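Long-range contacts in ecdysteroid-phosphate phosphatase (PDB 3C7T), which dephosphorylates inactive ecdysteroid phosphates, ecdysone 22-phosphate above all, to release the active hormones, and also acts as a protein tyrosine phosphatase: residues 10-15 and 190-195; 66-71 and 226-231; 88-93 and 117-122; 164-169 and 216-221. All blocks are in the same frame, centred on the assembly; numbering follows the deposited sequence.

Interaction 1. Residues 10-15 and 190-195. With WO4 (tungstate(VI)ion), chain E.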
# COMPACT_ATOMS: atom_id res chain seq x y z
N LEU A 10 0.42 -4.34 -18.19
CA LEU A 10 0.19 -3.89 -16.81
C LEU A 10 -0.26 -2.43 -16.79
O LEU A 10 0.43 -1.57 -17.34
CB LEU A 10 1.49 -4.07 -16.03
CG LEU A 10 1.58 -3.69 -14.55
CD1 LEU A 10 0.71 -4.62 -13.69
CD2 LEU A 10 2.99 -3.77 -14.08
N ARG A 11 -1.40 -2.14 -16.15
CA ARG A 11 -1.77 -0.73 -15.91
C ARG A 11 -0.86 -0.12 -14.81
O ARG A 11 -0.41 -0.83 -13.89
CB ARG A 11 -3.26 -0.59 -15.50
CG ARG A 11 -3.75 0.85 -15.49
CD ARG A 11 -5.16 0.96 -14.93
NE ARG A 11 -5.53 2.36 -14.77
CZ ARG A 11 -6.41 2.80 -13.87
NH1 ARG A 11 -7.02 1.97 -13.03
NH2 ARG A 11 -6.66 4.09 -13.78
N HIS A 12 -0.60 1.18 -14.90
CA HIS A 12 0.19 1.87 -13.89
C HIS A 12 -0.50 1.75 -12.51
O HIS A 12 -1.70 1.42 -12.42
CB HIS A 12 0.30 3.34 -14.28
CG HIS A 12 -1.03 4.00 -14.42
ND1 HIS A 12 -1.82 4.33 -13.33
CD2 HIS A 12 -1.72 4.38 -15.52
CE1 HIS A 12 -2.94 4.89 -13.77
NE2 HIS A 12 -2.91 4.91 -15.10
N GLY A 13 0.25 2.04 -11.45
CA GLY A 13 -0.29 1.98 -10.10
C GLY A 13 -1.04 3.26 -9.76
O GLY A 13 -1.26 4.12 -10.62
N GLU A 14 -1.42 3.39 -8.49
CA GLU A 14 -2.21 4.52 -7.97
C GLU A 14 -1.56 5.87 -8.27
O GLU A 14 -0.37 6.07 -8.00
CB GLU A 14 -2.38 4.37 -6.45
CG GLU A 14 -3.18 5.50 -5.79
CD GLU A 14 -3.36 5.31 -4.29
OE1 GLU A 14 -2.40 5.54 -3.51
OE2 GLU A 14 -4.49 4.95 -3.90
N ARG A 15 -2.35 6.80 -8.81
CA ARG A 15 -1.85 8.13 -9.22
C ARG A 15 -1.99 9.18 -8.11
O ARG A 15 -3.05 9.27 -7.46
CB ARG A 15 -2.67 8.62 -10.43
CG ARG A 15 -2.33 7.90 -11.72
CD ARG A 15 -3.35 8.18 -12.78
NE ARG A 15 -3.43 9.59 -13.19
CZ ARG A 15 -3.98 10.00 -14.34
NH1 ARG A 15 -4.51 9.12 -15.18
NH2 ARG A 15 -4.00 11.30 -14.67
N ILE A 190 4.03 -1.77 -19.99
CA ILE A 190 3.54 -1.11 -18.78
C ILE A 190 2.98 0.24 -19.18
O ILE A 190 3.70 1.11 -19.68
CB ILE A 190 4.63 -1.02 -17.71
CG1 ILE A 190 5.01 -2.45 -17.30
CG2 ILE A 190 4.13 -0.16 -16.51
CD1 ILE A 190 6.29 -2.59 -16.50
N GLY A 191 1.68 0.39 -18.99
CA GLY A 191 0.98 1.52 -19.59
C GLY A 191 -0.29 1.92 -18.87
O GLY A 191 -0.28 2.20 -17.67
N HIS A 192 -1.37 1.97 -19.62
CA HIS A 192 -2.62 2.60 -19.23
C HIS A 192 -3.69 1.51 -19.18
O HIS A 192 -3.39 0.36 -19.48
CB HIS A 192 -2.94 3.69 -20.27
CG HIS A 192 -1.86 4.72 -20.42
ND1 HIS A 192 -1.71 5.78 -19.55
CD2 HIS A 192 -0.86 4.82 -21.32
CE1 HIS A 192 -0.66 6.50 -19.91
NE2 HIS A 192 -0.13 5.94 -20.99
N ALA A 193 -4.92 1.84 -18.79
CA ALA A 193 -6.00 0.84 -18.67
C ALA A 193 -6.23 0.13 -20.02
O ALA A 193 -6.41 -1.09 -20.07
CB ALA A 193 -7.28 1.48 -18.16
N ILE A 194 -6.15 0.92 -21.10
CA ILE A 194 -6.39 0.46 -22.47
C ILE A 194 -5.29 -0.49 -23.00
O ILE A 194 -5.51 -1.28 -23.95
CB ILE A 194 -6.60 1.70 -23.39
CG1 ILE A 194 -7.16 1.33 -24.78
CG2 ILE A 194 -5.31 2.53 -23.51
CD1 ILE A 194 -8.45 0.56 -24.74
N THR A 195 -4.10 -0.43 -22.39
CA THR A 195 -2.93 -1.20 -22.81
C THR A 195 -3.19 -2.71 -22.84
O THR A 195 -2.70 -3.43 -23.75
CB THR A 195 -1.71 -0.89 -21.93
OG1 THR A 195 -1.42 0.50 -22.04
CG2 THR A 195 -0.45 -1.72 -22.36
W WO4 E . -4.64 5.68 -16.70
O1 WO4 E . -4.91 3.80 -17.02
O2 WO4 E . -6.06 6.38 -17.90
O3 WO4 E . -5.17 6.50 -14.97
O4 WO4 E . -3.02 6.50 -17.46
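I190 meets L10 where strands 187-191 and 5-11 pair in parallel; the two side chains lie side by side on one face of the sheet, with L10 CD2 4.0 Å from I190 CG1. G191 adds two backbone hydrogen bonds. G191 N donates to L10 O at 2.9 Å, almost straight (173°), while its own oxygen takes the N-H of H12 at a bent 136°. A side chain at G191 would run into T195 OG1, which favours glycine between strand and helix. At H192, CG stands beside the backbone N and anti to the carbonyl carbon (chi1 -58°), and the ring turns its edge to the tungstate, ND1 donating to O4 at 2.6 Å. NE2 of the same ring is hydrogen-bonded to S88 OG. A193 rests its CB against CD of R11; its backbone N donates to tungstate O1, the oxygen that R11 NE also reaches at 2.7 Å. T195 OG1 accepts from H192 N at 2.8 Å. Facing this segment, H12 brings NE2 to 2.5 Å from the tungsten, its ring rotation fixed by an in-plane hydrogen bond from ND1 to G13 O, and R15 NH1 donates to O3. Such a pocket, at the ends of adjacent parallel strands, places this C-terminal phosphoglycerate mutase (PGM) homology domain in the histidine phosphatase superfamily: tungstate probably mimics a phosphoryl group bound to H12, the residue that forms the tele-phosphohistidine intermediate.

Interaction 2. Residues 66-71 and 226-231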
# COMPACT_ATOMS: atom_id res chain seq x y z
N PHE A 66 4.14 0.51 -4.41
CA PHE A 66 3.96 -0.78 -3.68
C PHE A 66 3.11 -1.78 -4.46
O PHE A 66 3.43 -2.97 -4.55
CB PHE A 66 3.32 -0.48 -2.32
CG PHE A 66 3.22 -1.67 -1.43
CD1 PHE A 66 4.35 -2.29 -0.92
CD2 PHE A 66 1.96 -2.15 -1.07
CE1 PHE A 66 4.23 -3.41 -0.06
CE2 PHE A 66 1.83 -3.27 -0.21
CZ PHE A 66 2.98 -3.90 0.28
N GLN A 67 2.03 -1.30 -5.08
CA GLN A 67 1.22 -2.13 -5.99
C GLN A 67 2.05 -2.73 -7.11
O GLN A 67 1.92 -3.93 -7.41
CB GLN A 67 0.07 -1.30 -6.59
CG GLN A 67 -0.95 -0.87 -5.53
CD GLN A 67 -1.99 0.16 -6.03
OE1 GLN A 67 -1.73 0.93 -6.98
NE2 GLN A 67 -3.17 0.22 -5.35
N ALA A 68 2.91 -1.92 -7.72
CA ALA A 68 3.77 -2.41 -8.83
C ALA A 68 4.76 -3.44 -8.30
O ALA A 68 5.04 -4.46 -8.93
CB ALA A 68 4.48 -1.23 -9.48
N GLN A 69 5.31 -3.16 -7.12
CA GLN A 69 6.25 -4.07 -6.47
C GLN A 69 5.62 -5.42 -6.17
O GLN A 69 6.26 -6.44 -6.38
CB GLN A 69 6.77 -3.45 -5.18
CG GLN A 69 7.68 -2.29 -5.44
CD GLN A 69 7.87 -1.37 -4.23
OE1 GLN A 69 7.46 -1.69 -3.11
NE2 GLN A 69 8.48 -0.22 -4.47
N LEU A 70 4.38 -5.42 -5.71
CA LEU A 70 3.67 -6.66 -5.43
C LEU A 70 3.50 -7.53 -6.66
O LEU A 70 3.61 -8.78 -6.57
CB LEU A 70 2.30 -6.36 -4.83
CG LEU A 70 2.35 -5.85 -3.40
CD1 LEU A 70 0.91 -5.44 -3.04
CD2 LEU A 70 2.91 -6.92 -2.44
N VAL A 71 3.24 -6.89 -7.80
CA VAL A 71 3.18 -7.62 -9.06
C VAL A 71 4.56 -8.24 -9.42
O VAL A 71 4.64 -9.45 -9.71
CB VAL A 71 2.61 -6.77 -10.22
CG1 VAL A 71 2.64 -7.59 -11.56
CG2 VAL A 71 1.18 -6.28 -9.88
N PRO A 226 -8.48 -2.19 -12.89
CA PRO A 226 -7.89 -1.65 -11.65
C PRO A 226 -6.42 -1.24 -11.78
O PRO A 226 -5.73 -1.65 -12.71
CB PRO A 226 -8.01 -2.83 -10.69
CG PRO A 226 -9.15 -3.66 -11.24
CD PRO A 226 -8.97 -3.56 -12.70
N TYR A 227 -5.94 -0.45 -10.83
CA TYR A 227 -4.52 -0.10 -10.82
C TYR A 227 -3.68 -1.36 -10.79
O TYR A 227 -4.01 -2.31 -10.05
CB TYR A 227 -4.20 0.70 -9.58
CG TYR A 227 -4.73 2.13 -9.53
CD1 TYR A 227 -4.49 3.02 -10.59
CD2 TYR A 227 -5.35 2.62 -8.38
CE1 TYR A 227 -4.91 4.35 -10.51
CE2 TYR A 227 -5.78 3.95 -8.29
CZ TYR A 227 -5.55 4.81 -9.37
OH TYR A 227 -5.94 6.13 -9.30
N CYS A 228 -2.60 -1.38 -11.58
CA CYS A 228 -1.73 -2.56 -11.73
C CYS A 228 -2.50 -3.86 -12.10
O CYS A 228 -2.03 -4.93 -11.80
CB CYS A 228 -0.85 -2.75 -10.50
SG CYS A 228 0.44 -1.45 -10.36
N ALA A 229 -3.65 -3.73 -12.76
CA ALA A 229 -4.29 -4.88 -13.41
C ALA A 229 -3.29 -5.51 -14.39
O ALA A 229 -2.65 -4.81 -15.17
CB ALA A 229 -5.52 -4.49 -14.11
N LEU A 230 -3.18 -6.83 -14.33
CA LEU A 230 -2.21 -7.56 -15.11
C LEU A 230 -2.93 -8.49 -16.08
O LEU A 230 -3.79 -9.29 -15.70
CB LEU A 230 -1.29 -8.38 -14.19
CG LEU A 230 -0.20 -9.21 -14.87
CD1 LEU A 230 0.91 -8.36 -15.51
CD2 LEU A 230 0.42 -10.21 -13.88
N GLY A 231 -2.57 -8.33 -17.36
CA GLY A 231 -3.08 -9.19 -18.40
C GLY A 231 -1.95 -10.05 -18.93
O GLY A 231 -0.77 -9.62 -18.92
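C228 pushes its sulphur into a hollow on the surface of helix 62-77, bordered by Q67 and A68. SG settles 3.6 Å from A68 N and 3.8 Å from Q67 CB, with the methyl of A68 forming another wall at 4.1 Å from SG. The sulphur is put there by a chi1 of -70°, which sets it anti to the carbonyl carbon. About a turn further along the helix, V71 offers its two methyls to different partners: CG2 lies against C228, 4.1 Å from CB, whereas CG1 reaches CD2 of L230, also at 4.1 Å, the two side chains crossing obliquely. This is the layered alpha/beta architecture of the histidine phosphatase fold, in which helix 62-77 packs against the sheet; here it meets the type II turn from P226 to A229 that leads into strand 230-235. The corner of the turn is Y227, whose CB approaches OE1 of Q67 at 3.6 Å while its ring leads away from the helix, toward R11. Amide and ring are inclined by 41°. The extended Q67 side chain finds its polar partners outside the turn, OE1 accepting from the backbone N of E14 and NE2 hydrogen-bonding to N250 OD1. The dimer partner approaches this helix too: F66 stacks on F66 of the second subunit, and L38 of that subunit packs on V71.

Interaction 3. Residues 88-93 and 117-122. With WO4 (tungstate(VI)ion), chain E.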
# COMPACT_ATOMS: atom_id res chain seq x y z
N SER A 88 5.00 3.17 -21.37
CA SER A 88 4.50 4.44 -21.88
C SER A 88 5.37 5.55 -21.30
O SER A 88 5.90 5.39 -20.22
CB SER A 88 3.05 4.61 -21.41
OG SER A 88 2.67 5.96 -21.49
N PRO A 89 5.54 6.67 -22.02
CA PRO A 89 6.42 7.71 -21.49
C PRO A 89 5.84 8.54 -20.32
O PRO A 89 6.56 9.37 -19.75
CB PRO A 89 6.70 8.60 -22.73
CG PRO A 89 5.49 8.42 -23.57
CD PRO A 89 5.02 7.01 -23.35
N ALA A 90 4.56 8.31 -19.96
CA ALA A 90 3.95 8.94 -18.78
C ALA A 90 4.74 8.55 -17.54
O ALA A 90 5.09 7.36 -17.36
CB ALA A 90 2.48 8.50 -18.62
N LEU A 91 4.98 9.53 -16.65
CA LEU A 91 5.80 9.27 -15.47
C LEU A 91 5.24 8.14 -14.63
O LEU A 91 6.02 7.33 -14.10
CB LEU A 91 5.96 10.50 -14.59
CG LEU A 91 6.72 10.26 -13.29
CD1 LEU A 91 8.17 9.78 -13.56
CD2 LEU A 91 6.64 11.51 -12.36
N ARG A 92 3.92 8.07 -14.50
CA ARG A 92 3.29 6.99 -13.71
C ARG A 92 3.62 5.59 -14.25
O ARG A 92 3.74 4.62 -13.49
CB ARG A 92 1.77 7.21 -13.63
CG ARG A 92 1.09 7.25 -14.99
CD ARG A 92 -0.37 7.64 -14.82
NE ARG A 92 -1.15 7.86 -16.05
CZ ARG A 92 -1.18 9.01 -16.75
NH1 ARG A 92 -0.41 10.06 -16.43
NH2 ARG A 92 -1.97 9.09 -17.82
N CYS A 93 3.77 5.49 -15.57
CA CYS A 93 4.06 4.21 -16.21
C CYS A 93 5.53 3.82 -16.03
O CYS A 93 5.85 2.65 -15.73
CB CYS A 93 3.66 4.23 -17.69
SG CYS A 93 1.94 4.74 -17.95
N GLY A 117 4.89 4.81 -28.38
CA GLY A 117 3.83 4.02 -29.02
C GLY A 117 2.79 3.59 -28.00
O GLY A 117 1.63 3.43 -28.35
N LEU A 118 3.22 3.42 -26.75
CA LEU A 118 2.35 2.96 -25.67
C LEU A 118 1.53 4.06 -24.99
O LEU A 118 0.68 3.75 -24.14
CB LEU A 118 3.19 2.18 -24.63
CG LEU A 118 3.91 0.92 -25.13
CD1 LEU A 118 4.71 0.32 -24.00
CD2 LEU A 118 2.92 -0.11 -25.72
N PHE A 119 1.75 5.32 -25.35
CA PHE A 119 1.02 6.41 -24.69
C PHE A 119 -0.50 6.33 -24.95
O PHE A 119 -0.95 5.85 -26.00
CB PHE A 119 1.59 7.80 -25.03
CG PHE A 119 1.03 8.92 -24.18
CD1 PHE A 119 1.29 8.97 -22.82
CD2 PHE A 119 0.24 9.92 -24.76
CE1 PHE A 119 0.76 10.00 -22.03
CE2 PHE A 119 -0.29 10.96 -23.99
CZ PHE A 119 -0.03 11.00 -22.62
N GLU A 120 -1.28 6.79 -23.96
CA GLU A 120 -2.73 6.76 -24.00
C GLU A 120 -3.26 7.57 -25.20
O GLU A 120 -2.52 8.30 -25.85
CB GLU A 120 -3.30 7.35 -22.70
CG GLU A 120 -3.11 8.86 -22.57
CD GLU A 120 -3.62 9.41 -21.25
OE1 GLU A 120 -4.03 8.60 -20.38
OE2 GLU A 120 -3.63 10.67 -21.10
N PHE A 121 -4.55 7.40 -25.48
CA PHE A 121 -5.23 8.11 -26.56
C PHE A 121 -5.22 9.61 -26.30
O PHE A 121 -5.63 10.07 -25.23
CB PHE A 121 -6.66 7.54 -26.66
CG PHE A 121 -7.54 8.21 -27.69
CD1 PHE A 121 -7.02 8.73 -28.88
CD2 PHE A 121 -8.92 8.25 -27.48
CE1 PHE A 121 -7.86 9.32 -29.81
CE2 PHE A 121 -9.75 8.83 -28.41
CZ PHE A 121 -9.22 9.36 -29.58
N LYS A 122 -4.74 10.36 -27.29
CA LYS A 122 -4.82 11.82 -27.30
C LYS A 122 -6.12 12.29 -27.96
O LYS A 122 -6.16 12.56 -29.17
CB LYS A 122 -3.61 12.41 -28.03
CG LYS A 122 -2.27 12.05 -27.39
CD LYS A 122 -1.11 12.64 -28.16
CE LYS A 122 -0.88 11.90 -29.49
NZ LYS A 122 -0.09 12.76 -30.42
W WO4 E . -4.64 5.68 -16.70
O1 WO4 E . -4.91 3.80 -17.02
O2 WO4 E . -6.06 6.38 -17.90
O3 WO4 E . -5.17 6.50 -14.97
O4 WO4 E . -3.02 6.50 -17.46
O HOH W 1 -2.35 11.59 -19.18
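F119 turns the edge of its ring to the residues leading into helix 91-104: CD1 lies 3.6 Å from S88 OG and CE1 4.1 Å from the methyl of A90, both near the ring plane, while one face is partly roofed by CG of E120. The segments belong to the phosphate pocket of the histidine phosphatase fold, and this aromatic packing adjoins the polar residues that line it. P89 crosses F119 at about a right angle, its CD 3.9 Å from F119 CB. S88 places CB beside L118, and its OG, besides touching F119, is hydrogen-bonded to H192, a second-shell link to an active-site ring. Next to this packing R92 stretches out, its CG held between the backbone N and the carbonyl carbon (chi1 59°) and the chain extended to NE. The guanidinium turns its edge to the tungstate, and one oxygen, O4, is gripped twice, by NE at 2.7 Å and by NH2 at 2.8 Å; the methyl of A90 lies over one face toward the rim. NH2 also forms a salt bridge of 3.3 Å with E120 OE1, the carboxylate plane turned 62° from the guanidinium. An alanine at R92 would probably leave O4 of the oxyanion without two of its donors and E120 OE1 without its charged mate. E120 OE2 pairs in addition with K128. One water bridges the two side chains, accepting from R92 NH2 at 2.9 Å and donating to E120 OE2 at 2.5 Å.

Interaction 4. Residues 164-169 and 216-221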
# COMPACT_ATOMS: atom_id res chain seq x y z
N GLU A 164 -5.73 6.29 -35.54
CA GLU A 164 -4.30 6.61 -35.43
C GLU A 164 -3.74 6.14 -34.09
O GLU A 164 -2.60 5.67 -34.01
CB GLU A 164 -4.10 8.12 -35.58
CG GLU A 164 -4.21 8.62 -37.02
CD GLU A 164 -4.45 10.12 -37.12
OE1 GLU A 164 -4.77 10.79 -36.11
OE2 GLU A 164 -4.33 10.64 -38.26
N PHE A 165 -4.55 6.29 -33.04
CA PHE A 165 -4.15 5.84 -31.71
C PHE A 165 -3.91 4.34 -31.70
O PHE A 165 -2.84 3.88 -31.27
CB PHE A 165 -5.16 6.27 -30.64
CG PHE A 165 -5.11 5.42 -29.40
CD1 PHE A 165 -4.03 5.52 -28.52
CD2 PHE A 165 -6.13 4.52 -29.11
CE1 PHE A 165 -3.98 4.72 -27.37
CE2 PHE A 165 -6.07 3.72 -27.94
CZ PHE A 165 -4.99 3.82 -27.10
N PHE A 166 -4.89 3.57 -32.17
CA PHE A 166 -4.73 2.13 -32.16
C PHE A 166 -3.60 1.62 -33.06
O PHE A 166 -2.94 0.63 -32.76
CB PHE A 166 -6.05 1.42 -32.44
CG PHE A 166 -6.98 1.39 -31.25
CD1 PHE A 166 -6.66 0.63 -30.14
CD2 PHE A 166 -8.16 2.11 -31.26
CE1 PHE A 166 -7.52 0.60 -29.02
CE2 PHE A 166 -9.03 2.09 -30.16
CZ PHE A 166 -8.71 1.33 -29.04
N LYS A 167 -3.37 2.33 -34.16
CA LYS A 167 -2.29 1.99 -35.08
C LYS A 167 -0.92 2.14 -34.41
O LYS A 167 -0.07 1.26 -34.54
CB LYS A 167 -2.41 2.85 -36.35
CG LYS A 167 -1.34 2.59 -37.44
CD LYS A 167 -1.32 1.15 -37.89
CE LYS A 167 -0.44 0.97 -39.12
NZ LYS A 167 -0.30 -0.45 -39.49
N ARG A 168 -0.72 3.27 -33.72
CA ARG A 168 0.43 3.57 -32.87
C ARG A 168 0.74 2.38 -31.97
O ARG A 168 1.84 1.84 -31.97
CB ARG A 168 0.08 4.72 -31.91
CG ARG A 168 0.30 6.11 -32.39
CD ARG A 168 0.81 6.99 -31.27
NE ARG A 168 -0.24 7.55 -30.42
CZ ARG A 168 -0.44 7.23 -29.14
NH1 ARG A 168 0.33 6.33 -28.53
NH2 ARG A 168 -1.40 7.82 -28.46
N GLY A 169 -0.25 2.01 -31.15
CA GLY A 169 -0.06 0.96 -30.14
C GLY A 169 0.31 -0.38 -30.75
O GLY A 169 1.20 -1.09 -30.25
N TYR A 216 -10.93 -2.65 -32.96
CA TYR A 216 -10.52 -1.91 -31.77
C TYR A 216 -11.61 -0.91 -31.34
O TYR A 216 -12.20 -0.23 -32.19
CB TYR A 216 -9.24 -1.14 -32.05
CG TYR A 216 -7.97 -1.96 -32.18
CD1 TYR A 216 -7.44 -2.63 -31.07
CD2 TYR A 216 -7.27 -2.02 -33.39
CE1 TYR A 216 -6.25 -3.36 -31.17
CE2 TYR A 216 -6.08 -2.74 -33.50
CZ TYR A 216 -5.58 -3.42 -32.39
OH TYR A 216 -4.42 -4.14 -32.46
N GLU A 217 -11.84 -0.81 -30.03
CA GLU A 217 -12.92 -0.01 -29.46
C GLU A 217 -12.44 0.70 -28.20
O GLU A 217 -11.99 0.04 -27.27
CB GLU A 217 -14.06 -0.92 -28.98
CG GLU A 217 -15.13 -1.24 -29.96
CD GLU A 217 -16.31 -1.91 -29.27
OE1 GLU A 217 -16.12 -2.97 -28.63
OE2 GLU A 217 -17.43 -1.37 -29.36
N ILE A 218 -12.57 2.02 -28.15
CA ILE A 218 -12.49 2.72 -26.88
C ILE A 218 -13.91 2.58 -26.29
O ILE A 218 -14.90 2.89 -26.96
CB ILE A 218 -12.09 4.23 -27.04
CG1 ILE A 218 -10.60 4.38 -27.42
CG2 ILE A 218 -12.42 5.04 -25.79
CD1 ILE A 218 -9.61 4.30 -26.24
N GLY A 219 -14.01 2.10 -25.07
CA GLY A 219 -15.33 2.02 -24.45
C GLY A 219 -15.98 0.66 -24.61
O GLY A 219 -17.18 0.52 -24.37
N ARG A 220 -15.19 -0.34 -24.98
CA ARG A 220 -15.66 -1.72 -24.93
C ARG A 220 -16.24 -2.02 -23.55
O ARG A 220 -17.30 -2.63 -23.44
CB ARG A 220 -14.52 -2.70 -25.27
CG ARG A 220 -14.92 -4.17 -25.26
CD ARG A 220 -13.78 -5.05 -25.73
NE ARG A 220 -12.79 -5.31 -24.68
CZ ARG A 220 -12.90 -6.26 -23.76
NH1 ARG A 220 -13.97 -7.06 -23.73
NH2 ARG A 220 -11.94 -6.43 -22.85
N ASN A 221 -15.58 -1.55 -22.49
CA ASN A 221 -16.07 -1.75 -21.12
C ASN A 221 -16.37 -0.44 -20.41
O ASN A 221 -15.77 0.59 -20.74
CB ASN A 221 -15.06 -2.54 -20.30
CG ASN A 221 -14.72 -3.87 -20.95
OD1 ASN A 221 -13.59 -4.09 -21.36
ND2 ASN A 221 -15.72 -4.74 -21.08
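F166 is sandwiched by its two faces: Y216 CB sits over the centre of one, 3.4 Å above the plane, and F165 CE2 lies 3.6 Å above the other, displaced toward the rim. In the alpha/beta fold of the histidine phosphatases, this contact joins helix 162-179 to the irregular loop that connects helix 193-204 with strand 230-235. The Y216 ring in turn has F166 CB over a face, 4.2 Å from its centroid. Each aromatic residue therefore sets its methylene on the other's ring, a reciprocal pair of CH-pi contacts. The planes are close to parallel, 9° apart, but the rings are slid so far, with centroids 4.7 Å apart, that they barely overlap. At the edge of F165, R168 NH2 lies in the ring plane. I218 adds two apolar contacts: CG1 meets F166 CE2 at 3.9 Å, and CD1 reaches on to F165 CE2 at 4.0 Å, the side chains of I218 and F165 crossing at about a right angle. An alanine at F166 would probably open a gap between F165 and Y216, leaving Y216 CB and I218 CG1 without the ring they pack on. Y216 makes a cation-pi contact with R205, and its hydroxyl is hydrogen-bonded to E170, farther along the same helix as F166. The tightest approach of ring carbons is between F166 CD1 and Y216 CD1, 3.5 Å apart.

Overall arrangement
Interactions 1 and 3 build the oxyanion site together, both segments of interaction 3 lying in the chain between those of interaction 1; their centres are about 9 Å apart and both touch the tungstate. I190 O and S88 N, 3.0 Å apart in a probable hydrogen bond, join them. Interaction 2, centred about 8 Å from interaction 1, adjoins the 10-15 segment that carries H12, H12 O and C228 N being probably hydrogen-bonded at 3.1 Å. Interaction 4 is more remote, its centre about 15 Å from that of interaction 1, yet R168 NH1 lies 2.9 Å from F119 O and R168 NH2 2.9 Å from E120 O, probable hydrogen bonds to successive carbonyls beside the pocket. Interactions 2 and 4 do not touch.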